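Local coordinates for protein Cfl (Pectobacterium brasiliense, PDB 7A9J) that probably activates carboxylic acids related to coronafacic acid at the expense of ATP, as a ligase of the AMP-binding enzyme family, at residues A[374-385]-A[400-411]; A[313-324]-A[349-357]. The protein carries 1 engineered substitution. All coordinates share one frame; numbering follows the deposited sequence.

Contact 1. Residues A[374-385]-A[400-411]; sequences SNGELLIRSPAK and SDRWLATGDLVR
Leu379 lays its CD2 methyl against Ala405 CB (3.8 Å) where strand 376-381 pairs antiparallel with 404-406, and a beta bulge opposite Glu377 to Leu379 lets the same strand pick up 408-411 after the chain turns its corner at Gly407. The small alanine leaves that side low enough for leucine to lie over it. Further along, Arg381 is draped across the indole of Trp403: its CB sits over the six-membered ring, 4.1 Å from the centroid, and the guanidinium, tilted 35° to the ring plane, follows the same face while its NH2 reaches Glu365 in a salt bridge. Leu378 CB fits between the hydroxyl of Thr406 and Val410 CG2, and the Thr406 CG2 methyl points at the flank of Ile380 CD1, 3.5 Å away, the two side chains crossing at about a right angle. Glycine suits the corner, for Gly407 has a positive phi (79°); Glu377, CG anti to the backbone N (chi1 -175°), extends OE2 to Gly407 N (2.8 Å), which hydrogen-bonds on its anti side. Threonine serves the bulge twice over: Leu378 O accepts both Thr406 N and Thr406 OG1 (2.7 Å), and OG1 in turn takes the N-H of Asp408 at 3.1 Å in an ST turn.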
loop_
_atom_site.group_PDB
_atom_site.type_symbol
_atom_site.label_atom_id
_atom_site.label_comp_id
_atom_site.label_asym_id
_atom_site.label_seq_id
_atom_site.Cartn_x
_atom_site.Cartn_y
_atom_site.Cartn_z
ATOM N N SER A 374 21.987 -5.234 19.625
ATOM C CA SER A 374 21.183 -4.082 19.226
ATOM C C SER A 374 20.154 -4.408 18.144
ATOM O O SER A 374 19.280 -3.562 17.869
ATOM C CB SER A 374 22.074 -2.932 18.737
ATOM O OG SER A 374 22.859 -3.337 17.625
ATOM N N ASN A 375 20.238 -5.582 17.493
ATOM C CA ASN A 375 19.322 -5.886 16.368
ATOM C C ASN A 375 18.256 -6.897 16.792
ATOM O O ASN A 375 18.576 -7.894 17.463
ATOM C CB ASN A 375 20.130 -6.468 15.195
ATOM C CG ASN A 375 21.338 -5.602 14.827
ATOM O OD1 ASN A 375 21.291 -4.368 14.928
ATOM N ND2 ASN A 375 22.386 -6.224 14.364
ATOM N N GLY A 376 16.993 -6.665 16.402
ATOM C CA GLY A 376 16.039 -7.714 16.715
ATOM C C GLY A 376 14.758 -7.536 15.937
ATOM O O GLY A 376 14.596 -6.581 15.177
ATOM N N GLU A 377 13.842 -8.481 16.132
ATOM C CA GLU A 377 12.544 -8.377 15.461
ATOM C C GLU A 377 11.731 -7.166 15.918
ATOM O O GLU A 377 11.578 -6.917 17.116
ATOM C CB GLU A 377 11.728 -9.661 15.680
ATOM C CG GLU A 377 10.428 -9.585 14.875
ATOM C CD GLU A 377 9.595 -10.865 14.901
ATOM O OE1 GLU A 377 9.872 -11.758 15.744
ATOM O OE2 GLU A 377 8.652 -10.945 14.075
ATOM N N LEU A 378 11.192 -6.433 14.947
ATOM C CA LEU A 378 10.318 -5.290 15.194
ATOM C C LEU A 378 8.923 -5.787 15.554
ATOM O O LEU A 378 8.300 -6.521 14.771
ATOM C CB LEU A 378 10.245 -4.400 13.963
ATOM C CG LEU A 378 9.249 -3.282 13.998
ATOM C CD1 LEU A 378 9.601 -2.378 15.156
ATOM C CD2 LEU A 378 9.332 -2.575 12.628
ATOM N N LEU A 379 8.461 -5.392 16.739
ATOM C CA LEU A 379 7.101 -5.595 17.217
ATOM C C LEU A 379 6.395 -4.248 17.322
ATOM O O LEU A 379 7.000 -3.252 17.720
ATOM C CB LEU A 379 7.115 -6.269 18.595
ATOM C CG LEU A 379 8.031 -7.477 18.815
ATOM C CD1 LEU A 379 7.815 -8.105 20.182
ATOM C CD2 LEU A 379 7.754 -8.448 17.728
ATOM N N ILE A 380 5.108 -4.201 16.980
ATOM C CA ILE A 380 4.427 -2.912 16.863
ATOM C C ILE A 380 3.069 -2.990 17.543
ATOM O O ILE A 380 2.336 -3.968 17.374
ATOM C CB ILE A 380 4.250 -2.446 15.398
ATOM C CG1 ILE A 380 5.619 -2.335 14.707
ATOM C CG2 ILE A 380 3.494 -1.058 15.346
ATOM C CD1 ILE A 380 5.475 -2.264 13.210
ATOM N N ARG A 381 2.731 -1.949 18.300
ATOM C CA ARG A 381 1.364 -1.720 18.724
ATOM C C ARG A 381 0.882 -0.373 18.168
ATOM O O ARG A 381 1.583 0.641 18.280
ATOM C CB ARG A 381 1.273 -1.771 20.255
ATOM C CG ARG A 381 -0.141 -1.854 20.785
ATOM C CD ARG A 381 -0.080 -2.565 22.172
ATOM N NE ARG A 381 0.744 -1.805 23.109
ATOM C CZ ARG A 381 1.138 -2.248 24.300
ATOM N NH1 ARG A 381 0.777 -3.455 24.707
ATOM N NH2 ARG A 381 1.889 -1.473 25.085
ATOM N N SER A 382 -0.279 -0.381 17.557
ATOM C CA SER A 382 -0.759 0.811 16.845
ATOM C C SER A 382 -1.865 1.527 17.631
ATOM O O SER A 382 -2.623 0.871 18.366
ATOM C CB SER A 382 -1.285 0.414 15.457
ATOM O OG SER A 382 -2.016 1.506 14.889
ATOM N N PRO A 383 -1.951 2.866 17.549
ATOM C CA PRO A 383 -3.090 3.561 18.171
ATOM C C PRO A 383 -4.385 3.330 17.437
ATOM O O PRO A 383 -5.459 3.615 17.997
ATOM C CB PRO A 383 -2.680 5.040 18.131
ATOM C CG PRO A 383 -1.865 5.145 16.862
ATOM C CD PRO A 383 -1.052 3.821 16.875
ATOM N N ALA A 384 -4.334 2.821 16.206
ATOM C CA ALA A 384 -5.549 2.413 15.505
ATOM C C ALA A 384 -5.766 0.934 15.795
ATOM O O ALA A 384 -5.167 0.057 15.165
ATOM C CB ALA A 384 -5.459 2.722 14.019
ATOM N N LYS A 385 -6.607 0.671 16.775
ATOM C CA LYS A 385 -6.893 -0.680 17.238
ATOM C C LYS A 385 -8.027 -1.282 16.433
ATOM O O LYS A 385 -9.189 -0.846 16.550
ATOM C CB LYS A 385 -7.272 -0.667 18.710
ATOM C CG LYS A 385 -6.356 0.129 19.547
ATOM C CD LYS A 385 -5.206 -0.710 19.945
ATOM C CE LYS A 385 -4.442 -0.007 21.046
ATOM N NZ LYS A 385 -3.064 -0.484 20.852
ATOM N N SER A 400 -6.529 -5.458 23.172
ATOM C CA SER A 400 -6.049 -4.154 22.711
ATOM C C SER A 400 -4.583 -3.907 23.060
ATOM O O SER A 400 -3.987 -2.951 22.546
ATOM C CB SER A 400 -6.929 -3.018 23.272
ATOM O OG SER A 400 -6.615 -2.703 24.620
ATOM N N ASP A 401 -3.981 -4.753 23.891
ATOM C CA ASP A 401 -2.581 -4.610 24.245
ATOM C C ASP A 401 -1.657 -5.458 23.380
ATOM O O ASP A 401 -0.438 -5.369 23.548
ATOM C CB ASP A 401 -2.381 -4.953 25.729
ATOM C CG ASP A 401 -2.921 -6.342 26.110
ATOM O OD1 ASP A 401 -3.229 -7.173 25.221
ATOM O OD2 ASP A 401 -3.034 -6.595 27.329
ATOM N N ARG A 402 -2.196 -6.253 22.456
ATOM C CA ARG A 402 -1.377 -7.189 21.688
ATOM C C ARG A 402 -0.297 -6.460 20.883
ATOM O O ARG A 402 -0.516 -5.353 20.378
ATOM C CB ARG A 402 -2.268 -7.996 20.742
ATOM C CG ARG A 402 -2.984 -7.125 19.720
ATOM C CD ARG A 402 -3.954 -7.905 18.840
ATOM N NE ARG A 402 -3.299 -9.013 18.149
ATOM C CZ ARG A 402 -2.649 -8.910 16.989
ATOM N NH1 ARG A 402 -2.549 -7.737 16.360
ATOM N NH2 ARG A 402 -2.089 -9.991 16.454
ATOM N N TRP A 403 0.880 -7.082 20.795
ATOM C CA TRP A 403 1.955 -6.682 19.889
ATOM C C TRP A 403 1.886 -7.517 18.613
ATOM O O TRP A 403 1.683 -8.729 18.674
ATOM C CB TRP A 403 3.323 -6.885 20.548
ATOM C CG TRP A 403 3.519 -5.970 21.716
ATOM C CD1 TRP A 403 3.166 -6.202 23.016
ATOM C CD2 TRP A 403 4.088 -4.659 21.684
ATOM N NE1 TRP A 403 3.493 -5.109 23.797
ATOM C CE2 TRP A 403 4.055 -4.146 22.997
ATOM C CE3 TRP A 403 4.620 -3.863 20.665
ATOM C CZ2 TRP A 403 4.535 -2.874 23.317
ATOM C CZ3 TRP A 403 5.113 -2.600 20.993
ATOM C CH2 TRP A 403 5.056 -2.122 22.303
ATOM N N LEU A 404 2.100 -6.887 17.466
ATOM C CA LEU A 404 2.193 -7.611 16.204
ATOM C C LEU A 404 3.665 -7.861 15.868
ATOM O O LEU A 404 4.436 -6.905 15.765
ATOM C CB LEU A 404 1.541 -6.820 15.072
ATOM C CG LEU A 404 1.508 -7.532 13.713
ATOM C CD1 LEU A 404 0.255 -7.155 12.942
ATOM C CD2 LEU A 404 2.741 -7.201 12.878
ATOM N N ALA A 405 4.027 -9.123 15.644
ATOM C CA ALA A 405 5.372 -9.479 15.202
ATOM C C ALA A 405 5.469 -9.334 13.692
ATOM O O ALA A 405 4.805 -10.063 12.950
ATOM C CB ALA A 405 5.725 -10.911 15.622
ATOM N N THR A 406 6.303 -8.409 13.234
ATOM C CA THR A 406 6.361 -8.086 11.809
ATOM C C THR A 406 7.169 -9.088 10.982
ATOM O O THR A 406 7.016 -9.103 9.751
ATOM C CB THR A 406 7.011 -6.735 11.602
ATOM O OG1 THR A 406 8.354 -6.821 12.110
ATOM C CG2 THR A 406 6.241 -5.608 12.341
ATOM N N GLY A 407 8.074 -9.837 11.593
ATOM C CA GLY A 407 9.014 -10.670 10.883
ATOM C C GLY A 407 10.196 -9.917 10.310
ATOM O O GLY A 407 11.013 -10.536 9.625
ATOM N N ASP A 408 10.302 -8.613 10.581
ATOM C CA ASP A 408 11.378 -7.741 10.100
ATOM C C ASP A 408 12.348 -7.437 11.237
ATOM O O ASP A 408 11.936 -7.223 12.374
ATOM C CB ASP A 408 10.827 -6.437 9.548
ATOM C CG ASP A 408 10.012 -6.641 8.255
ATOM O OD1 ASP A 408 9.060 -5.872 8.044
ATOM O OD2 ASP A 408 10.314 -7.647 7.532
ATOM N N LEU A 409 13.629 -7.452 10.917
ATOM C CA LEU A 409 14.707 -7.120 11.846
ATOM C C LEU A 409 15.053 -5.641 11.735
ATOM O O LEU A 409 15.128 -5.100 10.634
ATOM C CB LEU A 409 15.926 -7.915 11.495
ATOM C CG LEU A 409 15.739 -9.424 11.623
ATOM C CD1 LEU A 409 17.054 -10.140 11.323
ATOM C CD2 LEU A 409 15.340 -9.717 13.062
ATOM N N VAL A 410 15.290 -4.996 12.864
ATOM C CA VAL A 410 15.611 -3.568 12.863
ATOM C C VAL A 410 16.630 -3.285 13.964
ATOM O O VAL A 410 16.915 -4.108 14.849
ATOM C CB VAL A 410 14.393 -2.647 13.077
ATOM C CG1 VAL A 410 13.372 -2.764 11.923
ATOM C CG2 VAL A 410 13.766 -2.941 14.455
ATOM N N ARG A 411 17.163 -2.063 13.907
ATOM C CA ARG A 411 17.951 -1.485 14.969
ATOM C C ARG A 411 17.491 -0.051 15.075
ATOM O O ARG A 411 17.248 0.582 14.050
ATOM C CB ARG A 411 19.461 -1.512 14.665
ATOM C CG ARG A 411 20.255 -0.753 15.670
ATOM C CD ARG A 411 21.742 -0.865 15.372
ATOM N NE ARG A 411 22.112 -0.270 14.077
ATOM C CZ ARG A 411 22.538 -0.999 13.040
ATOM N NH1 ARG A 411 22.605 -2.325 13.125
ATOM N NH2 ARG A 411 22.914 -0.398 11.923
HETATM O O HOH W 1 -0.314 -4.777 17.386
#

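Contact 2. Residues A[313-324]-A[349-357]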
loop_
_atom_site.group_PDB
_atom_site.type_symbol
_atom_site.label_atom_id
_atom_site.label_comp_id
_atom_site.label_asym_id
_atom_site.label_seq_id
_atom_site.Cartn_x
_atom_site.Cartn_y
_atom_site.Cartn_z
ATOM N N SER A 313 8.266 -3.371 3.586
ATOM C CA SER A 313 9.685 -3.503 3.422
ATOM C C SER A 313 10.369 -2.147 3.545
ATOM O O SER A 313 9.917 -1.234 4.262
ATOM C CB SER A 313 9.994 -4.106 2.065
ATOM O OG SER A 313 11.346 -4.502 1.976
ATOM N N CYS A 314 11.471 -2.044 2.823
ATOM C CA CYS A 314 12.348 -0.886 2.815
ATOM C C CYS A 314 12.539 -0.414 1.371
ATOM O O CYS A 314 12.702 -1.232 0.452
ATOM C CB CYS A 314 13.646 -1.286 3.463
ATOM S SG CYS A 314 14.988 -0.130 3.300
ATOM N N ALA A 315 12.483 0.907 1.152
ATOM C CA ALA A 315 12.642 1.426 -0.200
ATOM C C ALA A 315 13.925 2.231 -0.376
ATOM O O ALA A 315 13.997 3.144 -1.212
ATOM C CB ALA A 315 11.389 2.262 -0.568
ATOM N N THR A 316 15.001 1.862 0.339
ATOM C CA THR A 316 16.188 2.690 0.256
ATOM C C THR A 316 16.844 2.619 -1.120
ATOM O O THR A 316 17.331 3.634 -1.620
ATOM C CB THR A 316 17.174 2.269 1.384
ATOM O OG1 THR A 316 16.538 2.558 2.665
ATOM C CG2 THR A 316 18.543 2.988 1.245
ATOM N N GLU A 317 16.965 1.428 -1.732
ATOM C CA GLU A 317 17.615 1.394 -3.040
ATOM C C GLU A 317 16.771 2.125 -4.088
ATOM O O GLU A 317 17.300 2.836 -4.959
ATOM C CB GLU A 317 17.866 -0.055 -3.472
ATOM C CG GLU A 317 18.298 -0.197 -4.885
ATOM C CD GLU A 317 18.238 -1.653 -5.351
ATOM O OE1 GLU A 317 17.571 -1.931 -6.374
ATOM O OE2 GLU A 317 18.842 -2.519 -4.669
ATOM N N LEU A 318 15.468 1.938 -4.022
ATOM C CA LEU A 318 14.580 2.664 -4.928
ATOM C C LEU A 318 14.759 4.187 -4.774
ATOM O O LEU A 318 14.776 4.928 -5.762
ATOM C CB LEU A 318 13.147 2.253 -4.620
ATOM C CG LEU A 318 12.012 3.048 -5.306
ATOM C CD1 LEU A 318 12.220 3.098 -6.782
ATOM C CD2 LEU A 318 10.722 2.360 -4.953
ATOM N N SER A 319 14.924 4.672 -3.538
ATOM C CA SER A 319 15.042 6.128 -3.350
ATOM C C SER A 319 16.277 6.678 -4.052
ATOM O O SER A 319 16.259 7.806 -4.567
ATOM C CB SER A 319 15.062 6.470 -1.856
ATOM O OG SER A 319 16.388 6.322 -1.348
ATOM N N GLN A 320 17.377 5.899 -4.063
ATOM C CA GLN A 320 18.575 6.319 -4.774
ATOM C C GLN A 320 18.306 6.443 -6.276
ATOM O O GLN A 320 18.636 7.462 -6.900
ATOM C CB GLN A 320 19.720 5.314 -4.498
ATOM C CG GLN A 320 19.966 5.137 -2.931
ATOM C CD GLN A 320 20.846 3.928 -2.496
ATOM O OE1 GLN A 320 21.415 3.201 -3.316
ATOM N NE2 GLN A 320 20.947 3.732 -1.178
ATOM N N LYS A 321 17.701 5.407 -6.873
ATOM C CA LYS A 321 17.370 5.468 -8.299
ATOM C C LYS A 321 16.388 6.595 -8.587
ATOM O O LYS A 321 16.473 7.263 -9.626
ATOM C CB LYS A 321 16.774 4.140 -8.751
ATOM C CG LYS A 321 17.654 2.944 -8.406
ATOM C CD LYS A 321 16.926 1.622 -8.594
ATOM C CE LYS A 321 17.049 1.159 -10.036
ATOM N NZ LYS A 321 16.422 -0.168 -10.258
ATOM N N PHE A 322 15.444 6.813 -7.674
ATOM C CA PHE A 322 14.406 7.813 -7.923
ATOM C C PHE A 322 14.987 9.218 -7.872
ATOM O O PHE A 322 14.592 10.097 -8.651
ATOM C CB PHE A 322 13.292 7.637 -6.907
ATOM C CG PHE A 322 11.991 8.294 -7.289
ATOM C CD1 PHE A 322 11.215 7.766 -8.328
ATOM C CD2 PHE A 322 11.535 9.432 -6.602
ATOM C CE1 PHE A 322 9.999 8.358 -8.677
ATOM C CE2 PHE A 322 10.298 10.051 -6.947
ATOM C CZ PHE A 322 9.544 9.516 -7.965
ATOM N N PHE A 323 15.921 9.460 -6.953
ATOM C CA PHE A 323 16.583 10.763 -6.943
ATOM C C PHE A 323 17.445 10.957 -8.184
ATOM O O PHE A 323 17.462 12.047 -8.769
ATOM C CB PHE A 323 17.458 10.944 -5.689
ATOM C CG PHE A 323 18.114 12.304 -5.636
ATOM C CD1 PHE A 323 17.372 13.429 -5.250
ATOM C CD2 PHE A 323 19.442 12.468 -6.008
ATOM C CE1 PHE A 323 17.946 14.691 -5.240
ATOM C CE2 PHE A 323 20.032 13.730 -5.989
ATOM C CZ PHE A 323 19.291 14.833 -5.592
ATOM N N GLU A 324 18.185 9.931 -8.586
ATOM C CA GLU A 324 19.016 10.096 -9.778
ATOM C C GLU A 324 18.151 10.492 -10.959
ATOM O O GLU A 324 18.508 11.368 -11.751
ATOM C CB GLU A 324 19.760 8.805 -10.109
ATOM C CG GLU A 324 20.612 8.201 -8.992
ATOM C CD GLU A 324 21.982 8.827 -8.856
ATOM O OE1 GLU A 324 22.333 9.692 -9.691
ATOM O OE2 GLU A 324 22.710 8.442 -7.911
ATOM N N ILE A 349 13.882 9.098 2.591
ATOM C CA ILE A 349 14.658 7.846 2.573
ATOM C C ILE A 349 16.081 8.100 2.150
ATOM O O ILE A 349 17.030 7.535 2.708
ATOM C CB ILE A 349 13.989 6.863 1.608
ATOM C CG1 ILE A 349 12.548 6.605 2.034
ATOM C CG2 ILE A 349 14.831 5.537 1.676
ATOM C CD1 ILE A 349 11.780 5.844 0.897
ATOM N N TYR A 350 16.256 8.921 1.111
ATOM C CA TYR A 350 17.543 9.032 0.490
ATOM C C TYR A 350 18.545 9.738 1.403
ATOM O O TYR A 350 19.755 9.590 1.237
ATOM C CB TYR A 350 17.373 9.741 -0.841
ATOM C CG TYR A 350 18.615 9.840 -1.655
ATOM C CD1 TYR A 350 19.413 8.700 -1.943
ATOM C CD2 TYR A 350 19.041 11.054 -2.138
ATOM C CE1 TYR A 350 20.545 8.803 -2.675
ATOM C CE2 TYR A 350 20.200 11.166 -2.896
ATOM C CZ TYR A 350 20.942 10.035 -3.174
ATOM O OH TYR A 350 22.096 10.129 -3.897
ATOM N N ALA A 351 18.035 10.512 2.384
ATOM C CA ALA A 351 18.931 11.201 3.312
ATOM C C ALA A 351 19.746 10.227 4.193
ATOM O O ALA A 351 20.776 10.596 4.780
ATOM C CB ALA A 351 18.105 12.119 4.213
ATOM N N ILE A 352 19.229 9.017 4.356
ATOM C CA ILE A 352 19.880 8.007 5.208
ATOM C C ILE A 352 20.583 7.013 4.299
ATOM O O ILE A 352 19.917 6.367 3.477
ATOM C CB ILE A 352 18.834 7.283 6.080
ATOM C CG1 ILE A 352 17.915 8.294 6.818
ATOM C CG2 ILE A 352 19.560 6.339 7.045
ATOM C CD1 ILE A 352 18.685 9.226 7.635
ATOM N N ASN A 353 21.900 6.913 4.451
ATOM C CA ASN A 353 22.705 6.067 3.553
ATOM C C ASN A 353 22.406 4.588 3.789
ATOM O O ASN A 353 22.309 3.837 2.819
ATOM C CB ASN A 353 24.192 6.413 3.667
ATOM C CG ASN A 353 24.478 7.796 3.046
ATOM O OD1 ASN A 353 24.408 7.970 1.814
ATOM N ND2 ASN A 353 24.688 8.797 3.898
ATOM N N GLU A 354 22.121 4.184 5.055
ATOM C CA GLU A 354 21.765 2.783 5.364
ATOM C C GLU A 354 20.302 2.488 5.007
ATOM O O GLU A 354 19.444 3.353 5.124
ATOM C CB GLU A 354 21.929 2.507 6.849
ATOM C CG GLU A 354 23.338 2.889 7.446
ATOM C CD GLU A 354 23.302 4.240 8.254
ATOM O OE1 GLU A 354 23.884 4.236 9.362
ATOM O OE2 GLU A 354 22.703 5.291 7.807
ATOM N N PRO A 355 19.967 1.249 4.651
ATOM C CA PRO A 355 18.554 0.886 4.532
ATOM C C PRO A 355 17.780 1.178 5.806
ATOM O O PRO A 355 18.205 0.853 6.916
ATOM C CB PRO A 355 18.597 -0.621 4.225
ATOM C CG PRO A 355 19.928 -0.820 3.624
ATOM C CD PRO A 355 20.839 0.053 4.506
ATOM N N SER A 356 16.690 1.895 5.647
ATOM C CA SER A 356 15.921 2.298 6.804
ATOM C C SER A 356 14.439 2.449 6.471
ATOM O O SER A 356 14.012 2.621 5.319
ATOM C CB SER A 356 16.498 3.613 7.412
ATOM O OG SER A 356 16.250 4.681 6.520
ATOM N N ILE A 357 13.635 2.276 7.498
ATOM C CA ILE A 357 12.209 2.467 7.306
ATOM C C ILE A 357 11.632 3.679 7.996
ATOM O O ILE A 357 10.417 3.973 7.794
ATOM C CB ILE A 357 11.385 1.239 7.694
ATOM C CG1 ILE A 357 11.615 0.890 9.171
ATOM C CG2 ILE A 357 11.691 0.111 6.711
ATOM C CD1 ILE A 357 10.813 -0.331 9.574
HETATM O O HOH W 2 12.123 2.840 3.266
HETATM O O HOH W 3 17.381 4.939 3.833
#
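Phe323 and Tyr350 place their rings in nearly parallel planes, 23° apart, but so far slid that they hardly overlap, with centroids 5.0 Å from each other. Both side chains carry CG anti to the backbone N (chi1 -178° for Phe323), and this brings Phe323 CB over one face of the tyrosine while its CD2 nears Tyr350 CE2. At the edge of the same ring stands the aliphatic part of Gln320, CG 3.7 Å from Tyr350 CE1; the amide beyond it goes to Gln446. One turn before Phe323, Ser319 folds its hydroxyl onto its own helix, OG giving a bond to Thr316 O while touching Ile349 CG2 and Tyr350 CA. Helix 316-326 of the AMP-binding domain starts just beyond, with Ala315 at its N-cap, and the short 3-10 segment 349-351 lies along its first turns. Beta-branched Ile349 pushes CG2 tightly onto Thr316 CA, at 3.5 Å. With OG1 beside the backbone N and anti to the carbonyl carbon (chi1 -64°), Thr316 turns its hydroxyl to the 355-356 backbone, accepts Ser356 N at 3.1 Å and also binds a water shared with Ser356 OG, whose protein partner is His346. A second water bridges Ala315 N and Ser356 O. Cys314 closes the row: SG accepts the Thr316 N-H (3.6 Å) and rests on Pro355 CB at 3.8 Å.

In the fold
Along the chain both segments of contact 2 come first, followed by those of contact 1, and their centres are about 22 Å apart. They share beta structure: strand 356-360 pairs with 418-423, which also pairs with 408-412 of contact 1. Contact 2 sets helix 316-326 against the approach to strand 356-360, while contact 1 joins 376-381 to 404-406 and 408-412, and the two contacts touch where Ile357 CD1 packs beside Leu378 CD2 and Val410 CG1. Both approach the pocket holding the bound indene carboxylic acid: the side chains of Ser313 and Leu404 each lie about 10 Å from it, and Asp408 hydrogen-bonds the hydroxyl of Tyr334, a pocket residue.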